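Local coordinates for glycosyl hyrolase, family 3 (Deinococcus radiodurans, PDB 3TEV), which probably hydrolyses O-glycosidic bonds, as a member of glycoside hydrolase family 3, at residues 23-28 against 291-296; 47-52 against 75-80; 59-64 against 122-127. All coordinates share one frame; numbering follows the deposited sequence. Where two conformers were deposited one is given.

Contact 1 (23-28 against 291-296); sequences MIDLPG and MALGRR
Asp25 and Gly294 meet through a carboxylate-to-backbone hydrogen bond. Gly294 N lies 2.8 Å from Asp25 OD1 and reaches it on the syn side, 26° out of the carboxylate plane. Asp25 CG sits between its own backbone N and carbonyl carbon (chi1 58°), which brings CG within 3.5 Å of Gly294 N. Leu293 CB lies 3.8 Å from Asp25 OD1, and its CD2 packs on the Asp25 backbone N. Earlier in the same segment, Ala292 N donates to Met23 O at 2.7 Å. Met291 CA adds a CA-H...O contact to Met23 O at 3.4 Å. Met23 and Met291 are selenomethionines whose side chains run side by side, with Met23 SE 4.2 Å from Met291 CE. In the second shell, Lys52 NZ forms a salt bridge with Asp25 OD2, and Gln299 NE2 donates to Asp25 O. An alanine in place of Asp25 would probably leave Gly294 N without this acceptor and Lys52 without its charged mate. The parallel bridge between Met23 and Met291 joins the first strand, 22-24, to the last, 290-291, the closure expected of a TIM barrel.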
HETATM    1  N   MSE A  23       8.008   4.906  -2.950  1.00 30.42           N
HETATM    2  CA  MSE A  23       8.046   3.558  -3.475  1.00 31.29           C
HETATM    3  C   MSE A  23       7.877   3.724  -4.984  1.00 32.34           C
HETATM    4  O   MSE A  23       6.881   4.309  -5.461  1.00 32.81           O
HETATM    5  CB  MSE A  23       6.908   2.706  -2.897  1.00 31.27           C
HETATM    6  CG  MSE A  23       6.822   1.289  -3.478  1.00 32.01           C
HETATM    7 SE   MSE A  23       5.472   0.188  -2.574  0.75 31.98          SE
HETATM    8  CE  MSE A  23       6.581  -0.793  -1.323  1.00 32.42           C
ATOM      9  N   ILE A  24       8.843   3.217  -5.733  1.00 32.78           N
ATOM     10  CA  ILE A  24       8.845   3.402  -7.174  1.00 34.27           C
ATOM     11  C   ILE A  24       8.757   2.073  -7.904  1.00 35.54           C
ATOM     12  O   ILE A  24       8.983   1.017  -7.309  1.00 35.42           O
ATOM     13  CB  ILE A  24      10.117   4.119  -7.635  1.00 33.99           C
ATOM     14  CG1 ILE A  24      11.333   3.240  -7.367  1.00 34.32           C
ATOM     15  CG2 ILE A  24      10.247   5.485  -6.965  1.00 32.48           C
ATOM     16  CD1 ILE A  24      12.614   3.741  -8.086  1.00 35.76           C
ATOM     17  N   ASP A  25       8.454   2.135  -9.195  1.00 37.24           N
ATOM     18  CA  ASP A  25       8.494   0.948 -10.039  1.00 39.38           C
ATOM     19  C   ASP A  25       9.757   0.930 -10.884  1.00 40.72           C
ATOM     20  O   ASP A  25      10.429   1.958 -11.044  1.00 40.77           O
ATOM     21  CB  ASP A  25       7.212   0.804 -10.898  1.00 39.55           C
ATOM     22  CG  ASP A  25       6.943   2.010 -11.819  1.00 41.08           C
ATOM     23  OD1 ASP A  25       7.314   3.166 -11.500  1.00 42.99           O
ATOM     24  OD2 ASP A  25       6.326   1.795 -12.882  1.00 41.88           O
ATOM     25  N   LEU A  26      10.063  -0.252 -11.413  1.00 42.66           N
ATOM     26  CA  LEU A  26      11.263  -0.504 -12.201  1.00 44.10           C
ATOM     27  C   LEU A  26      10.869  -0.913 -13.619  1.00 46.09           C
ATOM     28  O   LEU A  26       9.786  -1.447 -13.830  1.00 45.57           O
ATOM     29  CB  LEU A  26      12.071  -1.622 -11.546  1.00 43.82           C
ATOM     30  CG  LEU A  26      12.379  -1.391 -10.067  1.00 43.71           C
ATOM     31  CD1 LEU A  26      12.880  -2.666  -9.410  1.00 44.03           C
ATOM     32  CD2 LEU A  26      13.358  -0.218  -9.886  1.00 41.55           C
ATOM     33  N   PRO A  27      11.754  -0.655 -14.600  1.00 48.25           N
ATOM     34  CA  PRO A  27      11.382  -0.880 -16.007  1.00 49.68           C
ATOM     35  C   PRO A  27      11.219  -2.348 -16.444  1.00 51.20           C
ATOM     36  O   PRO A  27      10.329  -2.646 -17.244  1.00 52.03           O
ATOM     37  CB  PRO A  27      12.512  -0.204 -16.795  1.00 49.96           C
ATOM     38  CG  PRO A  27      13.635  -0.001 -15.824  1.00 49.45           C
ATOM     39  CD  PRO A  27      13.042   0.055 -14.451  1.00 48.22           C
ATOM     40  N   GLY A  28      12.051  -3.252 -15.941  1.00 51.86           N
ATOM     41  CA  GLY A  28      12.020  -4.630 -16.418  1.00 53.24           C
ATOM     42  C   GLY A  28      12.431  -5.736 -15.458  1.00 53.44           C
ATOM     43  O   GLY A  28      12.516  -5.521 -14.256  1.00 52.88           O
HETATM   44  N   MSE A 291       3.554   6.013  -3.196  1.00 34.67           N
HETATM   45  CA  MSE A 291       3.825   5.240  -4.408  1.00 36.85           C
HETATM   46  C   MSE A 291       3.997   6.194  -5.567  1.00 37.49           C
HETATM   47  O   MSE A 291       3.030   6.744  -6.040  1.00 39.84           O
HETATM   48  CB  MSE A 291       2.693   4.283  -4.731  1.00 36.94           C
HETATM   49  CG  MSE A 291       2.564   3.200  -3.705  1.00 41.80           C
HETATM   50 SE   MSE A 291       1.368   1.777  -4.252  0.75 48.40          SE
HETATM   51  CE  MSE A 291       2.669   1.048  -5.516  1.00 49.18           C
ATOM     52  N   ALA A 292       5.212   6.362  -6.052  1.00 37.52           N
ATOM     53  CA  ALA A 292       5.485   7.297  -7.118  1.00 37.35           C
ATOM     54  C   ALA A 292       5.803   6.489  -8.381  1.00 38.29           C
ATOM     55  O   ALA A 292       6.969   6.314  -8.750  1.00 38.96           O
ATOM     56  CB  ALA A 292       6.664   8.202  -6.703  1.00 36.29           C
ATOM     57  N   LEU A 293       4.768   5.956  -9.022  1.00 38.95           N
ATOM     58  CA  LEU A 293       4.960   5.046 -10.145  1.00 39.31           C
ATOM     59  C   LEU A 293       4.990   5.808 -11.456  1.00 40.49           C
ATOM     60  O   LEU A 293       4.348   6.855 -11.592  1.00 40.94           O
ATOM     61  CB  LEU A 293       3.849   4.003 -10.196  1.00 39.10           C
ATOM     62  CG  LEU A 293       3.539   3.185  -8.927  1.00 38.32           C
ATOM     63  CD1 LEU A 293       2.557   2.069  -9.286  1.00 38.56           C
ATOM     64  CD2 LEU A 293       4.784   2.618  -8.232  1.00 35.32           C
ATOM     65  N   GLY A 294       5.730   5.287 -12.424  1.00 41.19           N
ATOM     66  CA  GLY A 294       5.766   5.893 -13.758  1.00 42.05           C
ATOM     67  C   GLY A 294       7.187   6.030 -14.244  1.00 42.59           C
ATOM     68  O   GLY A 294       8.118   5.521 -13.608  1.00 42.64           O
ATOM     69  N   ARG A 295       7.361   6.730 -15.360  0.50 42.68           N
ATOM     70  CA  ARG A 295       8.671   6.899 -15.962  0.50 43.05           C
ATOM     71  C   ARG A 295       9.579   7.729 -15.054  0.50 43.08           C
ATOM     72  O   ARG A 295       9.101   8.418 -14.141  0.50 42.31           O
ATOM     73  CB  ARG A 295       8.532   7.564 -17.327  0.50 43.21           C
ATOM     74  CG  ARG A 295       8.137   9.012 -17.228  0.50 42.79           C
ATOM     75  CD  ARG A 295       7.645   9.538 -18.555  0.50 44.75           C
ATOM     76  NE  ARG A 295       6.921  10.787 -18.374  0.50 43.31           N
ATOM     77  CZ  ARG A 295       7.320  11.933 -18.897  0.50 44.64           C
ATOM     78  NH1 ARG A 295       8.427  11.958 -19.638  0.50 44.36           N
ATOM     79  NH2 ARG A 295       6.609  13.039 -18.697  0.50 45.47           N
ATOM     80  N   ARG A 296      10.883   7.663 -15.318  1.00 43.74           N
ATOM     81  CA  ARG A 296      11.885   8.325 -14.469  1.00 44.87           C
ATOM     82  C   ARG A 296      11.603   9.817 -14.256  1.00 45.29           C
ATOM     83  O   ARG A 296      11.702  10.299 -13.124  1.00 44.89           O
ATOM     84  CB  ARG A 296      13.322   8.078 -14.974  1.00 45.67           C
ATOM     85  CG  ARG A 296      14.457   8.415 -13.937  1.00 47.71           C
ATOM     86  CD  ARG A 296      15.655   7.403 -14.021  1.00 52.11           C
ATOM     87  NE  ARG A 296      15.227   6.025 -13.728  1.00 54.22           N
ATOM     88  CZ  ARG A 296      15.894   4.906 -14.043  1.00 54.32           C
ATOM     89  NH1 ARG A 296      17.073   4.960 -14.666  1.00 53.12           N
ATOM     90  NH2 ARG A 296      15.368   3.715 -13.723  1.00 53.22           N
TER

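Contact 2 (47-52 against 75-80); sequences VCLFGK and ALIAID
Leu49 and Ala78 are joined by the shortest of four backbone hydrogen bonds, with Leu49 N 2.7 Å from Ala78 O. Before it, Val47 N donates to Leu76 O, and Ala78 N to Val47 O at 2.8 Å. After it, Asp80 N reaches Leu49 O at a longer 3.3 Å. The pattern is that of two parallel strands, and the axes of the two short strand segments are 27° apart.

The strand part is the tight one. On one face, Leu49 CG is anti to its carbonyl carbon (chi1 -57°), and its branch CD1 meets Ile77 CG2 at 4.1 Å. The two side chains cross obliquely. Leu49 CB and CG also lie close to Ala78 O. Ile79 CG1 packs 3.7 Å from Leu49 O. The other face carries smaller groups. Ala78 CB comes within 3.6 Å of Val47 O, and Cys48 SG stands 4.0 Å from Asp80 N.

Beyond the strands the contact is looser and partly exposed. Phe50 meets Asp80 through one ring corner, where CE1 is 3.9 Å from Asp80 CB. Ring and carboxylate planes are 64° apart, and the touch is mainly through Asp80 CB. Asp80 OD1 has a long, weak ion pair with Lys178, and Phe50 also touches Leu293.

Strands 46-49 and 76-79 with helix 57-71 make a beta-alpha-beta unit. Leu60, Cys64 and Leu67 of that helix cover the Leu49 and Ile77 face. Met23 and Phe130 meet Cys48 and Ala78 on the other. Strand 22-24 continues the sheet beside 46-49, and strand 128-129 continues it beside 76-79.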
ATOM      1  N   VAL A  47      10.421  -0.370  -3.466  0.50 32.20           N
ATOM      2  CA  VAL A  47      10.056  -0.630  -4.857  0.50 32.71           C
ATOM      3  C   VAL A  47       8.881  -1.592  -4.914  0.50 33.50           C
ATOM      4  O   VAL A  47       8.769  -2.484  -4.067  0.50 33.84           O
ATOM      5  CB  VAL A  47      11.207  -1.277  -5.648  0.50 32.73           C
ATOM      6  CG1 VAL A  47      10.659  -1.925  -6.902  0.50 33.03           C
ATOM      7  CG2 VAL A  47      12.271  -0.252  -5.991  0.50 31.98           C
ATOM      8  N   CYS A  48       8.007  -1.417  -5.902  1.00 33.93           N
ATOM      9  CA  CYS A  48       6.894  -2.345  -6.097  1.00 35.49           C
ATOM     10  C   CYS A  48       7.109  -3.006  -7.439  1.00 36.03           C
ATOM     11  O   CYS A  48       7.446  -2.330  -8.411  1.00 36.79           O
ATOM     12  CB  CYS A  48       5.530  -1.650  -6.037  1.00 35.60           C
ATOM     13  SG  CYS A  48       4.153  -2.895  -6.076  1.00 38.84           S
ATOM     14  N   LEU A  49       6.967  -4.325  -7.475  1.00 36.85           N
ATOM     15  CA  LEU A  49       7.135  -5.097  -8.706  1.00 38.35           C
ATOM     16  C   LEU A  49       5.794  -5.457  -9.325  1.00 40.13           C
ATOM     17  O   LEU A  49       4.820  -5.681  -8.615  1.00 40.23           O
ATOM     18  CB  LEU A  49       7.922  -6.366  -8.433  1.00 37.72           C
ATOM     19  CG  LEU A  49       9.308  -6.191  -7.818  1.00 37.82           C
ATOM     20  CD1 LEU A  49       9.891  -7.535  -7.486  1.00 38.54           C
ATOM     21  CD2 LEU A  49      10.246  -5.400  -8.733  1.00 37.68           C
ATOM     22  N   PHE A  50       5.761  -5.498 -10.652  1.00 42.51           N
ATOM     23  CA  PHE A  50       4.565  -5.832 -11.425  1.00 44.28           C
ATOM     24  C   PHE A  50       4.915  -6.871 -12.497  1.00 45.82           C
ATOM     25  O   PHE A  50       6.066  -7.282 -12.618  1.00 46.05           O
ATOM     26  CB  PHE A  50       4.002  -4.571 -12.088  1.00 44.27           C
ATOM     27  CG  PHE A  50       3.600  -3.507 -11.116  1.00 44.15           C
ATOM     28  CD1 PHE A  50       2.306  -3.464 -10.611  1.00 44.52           C
ATOM     29  CD2 PHE A  50       4.519  -2.558 -10.683  1.00 43.29           C
ATOM     30  CE1 PHE A  50       1.934  -2.477  -9.681  1.00 44.60           C
ATOM     31  CE2 PHE A  50       4.163  -1.572  -9.765  1.00 43.32           C
ATOM     32  CZ  PHE A  50       2.875  -1.527  -9.259  1.00 43.38           C
ATOM     33  N   GLY A  51       3.919  -7.272 -13.280  1.00 47.50           N
ATOM     34  CA  GLY A  51       4.087  -8.267 -14.345  1.00 49.55           C
ATOM     35  C   GLY A  51       5.284  -7.993 -15.234  1.00 50.85           C
ATOM     36  O   GLY A  51       6.064  -8.901 -15.531  1.00 51.07           O
ATOM     37  N   LYS A  52       5.462  -6.732 -15.629  1.00 51.38           N
ATOM     38  CA  LYS A  52       6.626  -6.333 -16.414  1.00 52.11           C
ATOM     39  C   LYS A  52       7.979  -6.687 -15.755  1.00 52.28           C
ATOM     40  O   LYS A  52       9.007  -6.637 -16.418  1.00 52.71           O
ATOM     41  CB  LYS A  52       6.573  -4.826 -16.709  1.00 52.46           C
ATOM     42  CG  LYS A  52       6.723  -3.924 -15.458  1.00 51.85           C
ATOM     43  CD  LYS A  52       6.858  -2.452 -15.824  1.00 51.64           C
ATOM     44  CE  LYS A  52       6.563  -1.591 -14.607  1.00 50.20           C
ATOM     45  NZ  LYS A  52       7.182  -0.255 -14.702  1.00 49.34           N
ATOM     46  N   ALA A  75      15.581  -2.224   2.786  1.00 34.83           N
ATOM     47  CA  ALA A  75      14.838  -2.488   1.554  1.00 33.75           C
ATOM     48  C   ALA A  75      13.404  -2.971   1.810  1.00 33.27           C
ATOM     49  O   ALA A  75      13.188  -3.951   2.532  1.00 33.73           O
ATOM     50  CB  ALA A  75      15.580  -3.520   0.696  1.00 32.64           C
ATOM     51  N   LEU A  76      12.439  -2.272   1.232  1.00 32.72           N
ATOM     52  CA  LEU A  76      11.085  -2.811   1.093  1.00 33.21           C
ATOM     53  C   LEU A  76      10.874  -3.177  -0.381  1.00 33.50           C
ATOM     54  O   LEU A  76      10.919  -2.308  -1.271  1.00 33.61           O
ATOM     55  CB  LEU A  76      10.021  -1.834   1.596  1.00 32.26           C
ATOM     56  CG  LEU A  76      10.103  -1.543   3.109  1.00 33.18           C
ATOM     57  CD1 LEU A  76       9.359  -0.230   3.494  1.00 33.43           C
ATOM     58  CD2 LEU A  76       9.636  -2.735   3.985  1.00 30.67           C
ATOM     59  N   ILE A  77      10.712  -4.473  -0.628  1.00 33.66           N
ATOM     60  CA  ILE A  77      10.517  -4.987  -1.967  1.00 34.21           C
ATOM     61  C   ILE A  77       9.128  -5.616  -2.020  1.00 35.32           C
ATOM     62  O   ILE A  77       8.888  -6.717  -1.470  1.00 35.39           O
ATOM     63  CB  ILE A  77      11.636  -5.977  -2.401  1.00 34.12           C
ATOM     64  CG1 ILE A  77      12.994  -5.268  -2.366  1.00 34.16           C
ATOM     65  CG2 ILE A  77      11.376  -6.457  -3.840  1.00 34.49           C
ATOM     66  CD1 ILE A  77      14.235  -6.172  -2.313  1.00 33.81           C
ATOM     67  N   ALA A  78       8.214  -4.881  -2.647  1.00 35.54           N
ATOM     68  CA  ALA A  78       6.810  -5.220  -2.662  1.00 36.75           C
ATOM     69  C   ALA A  78       6.436  -5.806  -4.008  1.00 38.55           C
ATOM     70  O   ALA A  78       7.093  -5.543  -5.017  1.00 38.45           O
ATOM     71  CB  ALA A  78       5.955  -3.986  -2.373  1.00 35.19           C
ATOM     72  N   ILE A  79       5.365  -6.591  -4.017  1.00 40.98           N
ATOM     73  CA  ILE A  79       4.794  -7.060  -5.255  1.00 43.94           C
ATOM     74  C   ILE A  79       3.285  -6.864  -5.189  1.00 45.31           C
ATOM     75  O   ILE A  79       2.678  -6.950  -4.123  1.00 45.23           O
ATOM     76  CB  ILE A  79       5.155  -8.554  -5.534  1.00 44.47           C
ATOM     77  CG1 ILE A  79       4.657  -8.984  -6.930  1.00 45.68           C
ATOM     78  CG2 ILE A  79       4.593  -9.473  -4.429  1.00 44.44           C
ATOM     79  CD1 ILE A  79       5.366 -10.219  -7.500  1.00 47.25           C
ATOM     80  N   ASP A  80       2.680  -6.591  -6.335  1.00 46.69           N
ATOM     81  CA  ASP A  80       1.241  -6.535  -6.395  1.00 47.91           C
ATOM     82  C   ASP A  80       0.692  -7.867  -6.942  1.00 45.31           C
ATOM     83  O   ASP A  80       0.568  -8.025  -8.151  1.00 47.14           O
ATOM     84  CB  ASP A  80       0.769  -5.327  -7.216  1.00 49.98           C
ATOM     85  CG  ASP A  80      -0.715  -5.002  -6.984  1.00 54.80           C
ATOM     86  OD1 ASP A  80      -1.432  -5.829  -6.359  1.00 57.99           O
ATOM     87  OD2 ASP A  80      -1.169  -3.922  -7.427  1.00 58.40           O
TER

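Contact 3 (59-64 against 122-127); sequences QLRRLC and RSVGIN
Arg61 reaches across to Ser123 and Val124 near the end of helix 107-124. Starting from CB, CG is anti to the backbone N (chi1 -176°) and comes 4.1 Å from Ser123 O. CD lies slightly nearer to the same oxygen. The chain then bends at chi3 (-70°), which places NE 3.0 Å from Ser123 O as a hydrogen-bond donor. This donor stands above the carbonyl plane, 38° out of it. CZ follows at 3.6 Å from Ser123 O. At the tip, NH1 makes a weak hydrogen bond to Ser123 OG at 3.3 Å. Ser123 OG is also hydrogen-bonded to Gln120 O in its own helix. Ser123 thus meets the guanidinium at its edge, while Val124 CG1 covers one face, offset towards the rim.

Further along the interface, away from the arginine tip, the contact is apolar and buried. Leu60 CG meets Val124 CG2 at 4.0 Å, and Leu60 CD2 touches Ile126 CD1. Cys64 SG packs 3.8 Å from Ile126 CG1. Cys64 CB also comes within 3.1 Å of the backbone oxygen Val124 O. One water donates to Arg61 O and Val124 O. A second bridges Cys64 O and Gly125 O.

Gly125 has positive phi. A CB on it would crowd Cys64 CB, and at these backbone angles it would also jam against the preceding carbonyl O. Gly125 is the C-prime residue of a Schellman motif: Ile126 N hydrogen-bonds to Leu121 O, and Gly125 N weakly to Arg122 O. The contact therefore sets a Schellman-capped helix end against its neighbour, joining helices 57-71 and 107-124 of the outer layer of the TIM barrel.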
ATOM      1  N   GLN A  59      14.781 -15.772 -12.304  1.00 60.50           N
ATOM      2  CA  GLN A  59      15.034 -14.383 -12.687  1.00 57.35           C
ATOM      3  C   GLN A  59      14.605 -13.446 -11.557  1.00 55.20           C
ATOM      4  O   GLN A  59      15.320 -12.511 -11.214  1.00 54.62           O
ATOM      5  CB  GLN A  59      14.330 -14.043 -14.016  1.00 57.11           C
ATOM      6  CG  GLN A  59      14.055 -12.552 -14.265  1.00 54.43           C
ATOM      7  CD  GLN A  59      12.814 -12.061 -13.520  1.00 51.55           C
ATOM      8  OE1 GLN A  59      11.815 -12.775 -13.430  1.00 48.83           O
ATOM      9  NE2 GLN A  59      12.890 -10.856 -12.955  1.00 49.36           N
ATOM     10  N   LEU A  60      13.443 -13.719 -10.979  1.00 53.03           N
ATOM     11  CA  LEU A  60      12.903 -12.885  -9.918  1.00 50.91           C
ATOM     12  C   LEU A  60      13.787 -12.925  -8.674  1.00 50.18           C
ATOM     13  O   LEU A  60      14.010 -11.892  -8.026  1.00 49.08           O
ATOM     14  CB  LEU A  60      11.467 -13.287  -9.600  1.00 50.22           C
ATOM     15  CG  LEU A  60      10.631 -12.410  -8.675  1.00 49.25           C
ATOM     16  CD1 LEU A  60      10.684 -10.940  -9.058  1.00 48.14           C
ATOM     17  CD2 LEU A  60       9.189 -12.911  -8.662  1.00 48.71           C
ATOM     18  N   ARG A  61      14.308 -14.109  -8.366  1.00 49.91           N
ATOM     19  CA  ARG A  61      15.229 -14.270  -7.247  1.00 50.52           C
ATOM     20  C   ARG A  61      16.496 -13.444  -7.458  1.00 49.89           C
ATOM     21  O   ARG A  61      16.982 -12.817  -6.526  1.00 49.63           O
ATOM     22  CB  ARG A  61      15.592 -15.744  -7.027  1.00 51.04           C
ATOM     23  CG  ARG A  61      16.477 -15.984  -5.803  1.00 53.57           C
ATOM     24  CD  ARG A  61      16.683 -17.479  -5.510  1.00 61.43           C
ATOM     25  NE  ARG A  61      15.466 -18.147  -5.013  1.00 66.16           N
ATOM     26  CZ  ARG A  61      14.666 -18.941  -5.739  1.00 69.71           C
ATOM     27  NH1 ARG A  61      13.593 -19.494  -5.184  1.00 70.99           N
ATOM     28  NH2 ARG A  61      14.933 -19.199  -7.019  1.00 71.40           N
ATOM     29  N   ARG A  62      17.016 -13.467  -8.684  1.00 49.42           N
ATOM     30  CA  ARG A  62      18.160 -12.657  -9.082  1.00 49.41           C
ATOM     31  C   ARG A  62      17.836 -11.152  -8.958  1.00 46.98           C
ATOM     32  O   ARG A  62      18.612 -10.390  -8.379  1.00 46.43           O
ATOM     33  CB  ARG A  62      18.598 -13.031 -10.507  1.00 51.08           C
ATOM     34  CG  ARG A  62      19.977 -12.502 -10.945  1.00 57.46           C
ATOM     35  CD  ARG A  62      20.286 -12.844 -12.421  1.00 66.90           C
ATOM     36  NE  ARG A  62      19.829 -14.192 -12.808  1.00 73.46           N
ATOM     37  CZ  ARG A  62      18.838 -14.447 -13.674  1.00 76.80           C
ATOM     38  NH1 ARG A  62      18.493 -15.709 -13.949  1.00 76.99           N
ATOM     39  NH2 ARG A  62      18.190 -13.443 -14.273  1.00 78.13           N
ATOM     40  N   LEU A  63      16.668 -10.747  -9.441  1.00 44.51           N
ATOM     41  CA  LEU A  63      16.260  -9.343  -9.371  1.00 42.10           C
ATOM     42  C   LEU A  63      16.136  -8.810  -7.932  1.00 41.13           C
ATOM     43  O   LEU A  63      16.619  -7.721  -7.638  1.00 40.47           O
ATOM     44  CB  LEU A  63      14.966  -9.112 -10.158  1.00 41.32           C
ATOM     45  CG  LEU A  63      14.357  -7.715 -10.059  1.00 40.40           C
ATOM     46  CD1 LEU A  63      15.326  -6.611 -10.568  1.00 40.20           C
ATOM     47  CD2 LEU A  63      13.061  -7.645 -10.806  1.00 39.11           C
ATOM     48  N   CYS A  64      15.518  -9.581  -7.039  1.00 40.29           N
ATOM     49  CA  CYS A  64      15.319  -9.149  -5.664  1.00 39.90           C
ATOM     50  C   CYS A  64      16.604  -9.179  -4.844  1.00 40.14           C
ATOM     51  O   CYS A  64      16.773  -8.359  -3.923  1.00 39.43           O
ATOM     52  CB  CYS A  64      14.220  -9.961  -4.991  1.00 39.94           C
ATOM     53  SG  CYS A  64      12.637  -9.685  -5.815  1.00 41.90           S
ATOM     54  N   ARG A 122       8.919 -15.077  -0.060  1.00 49.64           N
ATOM     55  CA  ARG A 122      10.078 -15.121   0.808  1.00 50.91           C
ATOM     56  C   ARG A 122      11.278 -15.817   0.132  1.00 51.27           C
ATOM     57  O   ARG A 122      12.414 -15.333   0.231  1.00 51.26           O
ATOM     58  CB  ARG A 122       9.706 -15.773   2.151  1.00 51.78           C
ATOM     59  CG  ARG A 122      10.782 -15.730   3.244  1.00 55.44           C
ATOM     60  CD  ARG A 122      10.817 -14.381   3.982  1.00 60.61           C
ATOM     61  NE  ARG A 122      10.930 -13.244   3.053  1.00 63.75           N
ATOM     62  CZ  ARG A 122      12.076 -12.740   2.594  1.00 63.82           C
ATOM     63  NH1 ARG A 122      12.047 -11.742   1.732  1.00 63.31           N
ATOM     64  NH2 ARG A 122      13.245 -13.233   2.990  1.00 65.55           N
ATOM     65  N   SER A 123      11.044 -16.913  -0.585  1.00 51.31           N
ATOM     66  CA  SER A 123      12.167 -17.583  -1.251  1.00 52.04           C
ATOM     67  C   SER A 123      12.798 -16.790  -2.406  1.00 51.10           C
ATOM     68  O   SER A 123      13.963 -17.010  -2.725  1.00 51.14           O
ATOM     69  CB  SER A 123      11.850 -19.032  -1.658  1.00 52.97           C
ATOM     70  OG  SER A 123      11.218 -19.084  -2.927  1.00 55.78           O
ATOM     71  N   VAL A 124      12.066 -15.844  -2.999  1.00 49.51           N
ATOM     72  CA  VAL A 124      12.670 -15.005  -4.048  1.00 47.95           C
ATOM     73  C   VAL A 124      13.192 -13.661  -3.543  1.00 46.65           C
ATOM     74  O   VAL A 124      13.885 -12.965  -4.265  1.00 46.99           O
ATOM     75  CB  VAL A 124      11.767 -14.840  -5.314  1.00 48.10           C
ATOM     76  CG1 VAL A 124      11.460 -16.214  -5.937  1.00 47.19           C
ATOM     77  CG2 VAL A 124      10.486 -14.082  -4.998  1.00 47.27           C
ATOM     78  N   GLY A 125      12.856 -13.308  -2.306  1.00 45.08           N
ATOM     79  CA  GLY A 125      13.415 -12.142  -1.630  1.00 42.77           C
ATOM     80  C   GLY A 125      12.480 -10.952  -1.581  1.00 41.71           C
ATOM     81  O   GLY A 125      12.931  -9.788  -1.546  1.00 41.30           O
ATOM     82  N   ILE A 126      11.179 -11.240  -1.603  1.00 40.30           N
ATOM     83  CA  ILE A 126      10.145 -10.219  -1.490  1.00 39.03           C
ATOM     84  C   ILE A 126       9.647 -10.195  -0.049  1.00 38.51           C
ATOM     85  O   ILE A 126       9.413 -11.257   0.542  1.00 38.92           O
ATOM     86  CB  ILE A 126       8.975 -10.506  -2.471  1.00 38.97           C
ATOM     87  CG1 ILE A 126       9.401 -10.124  -3.901  1.00 39.46           C
ATOM     88  CG2 ILE A 126       7.723  -9.713  -2.081  1.00 37.87           C
ATOM     89  CD1 ILE A 126       8.633 -10.858  -5.019  1.00 39.62           C
ATOM     90  N   ASN A 127       9.484  -9.005   0.519  1.00 37.24           N
ATOM     91  CA  ASN A 127       9.055  -8.901   1.911  1.00 36.71           C
ATOM     92  C   ASN A 127       7.744  -8.132   2.124  1.00 36.58           C
ATOM     93  O   ASN A 127       7.373  -7.823   3.257  1.00 36.19           O
ATOM     94  CB  ASN A 127      10.195  -8.351   2.797  1.00 36.62           C
ATOM     95  CG  ASN A 127      10.643  -6.929   2.401  1.00 36.27           C
ATOM     96  OD1 ASN A 127      10.260  -6.395   1.355  1.00 36.60           O
ATOM     97  ND2 ASN A 127      11.450  -6.315   3.255  1.00 36.13           N
TER
HETATM   98  O   HOH W   1      16.587 -13.365  -3.431  1.00 63.15           O
HETATM   99  O   HOH W   2      15.630  -9.410  -1.588  1.00 45.17           O

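Overall arrangement
Contacts 1 and 2 belong to the same parallel barrel sheet, where strands 22-24 and 46-49 are neighbours. Their centres are about 9 Å apart. Contact 2 is buried and held by a run of backbone hydrogen bonds. Contact 1 has a single backbone bond across its segments and adds a carboxylate bond beside it. It is partly buried. The Lys52 that reaches this carboxylate comes from a contact 2 segment. Contact 3 joins helices outside the sheet and mixes apolar packing with an exposed arginine and bridging waters. It shares the 46-79 beta-alpha-beta unit with contact 2, and Asn127 probably hydrogen-bonds to Ile77 N and Ala75 O.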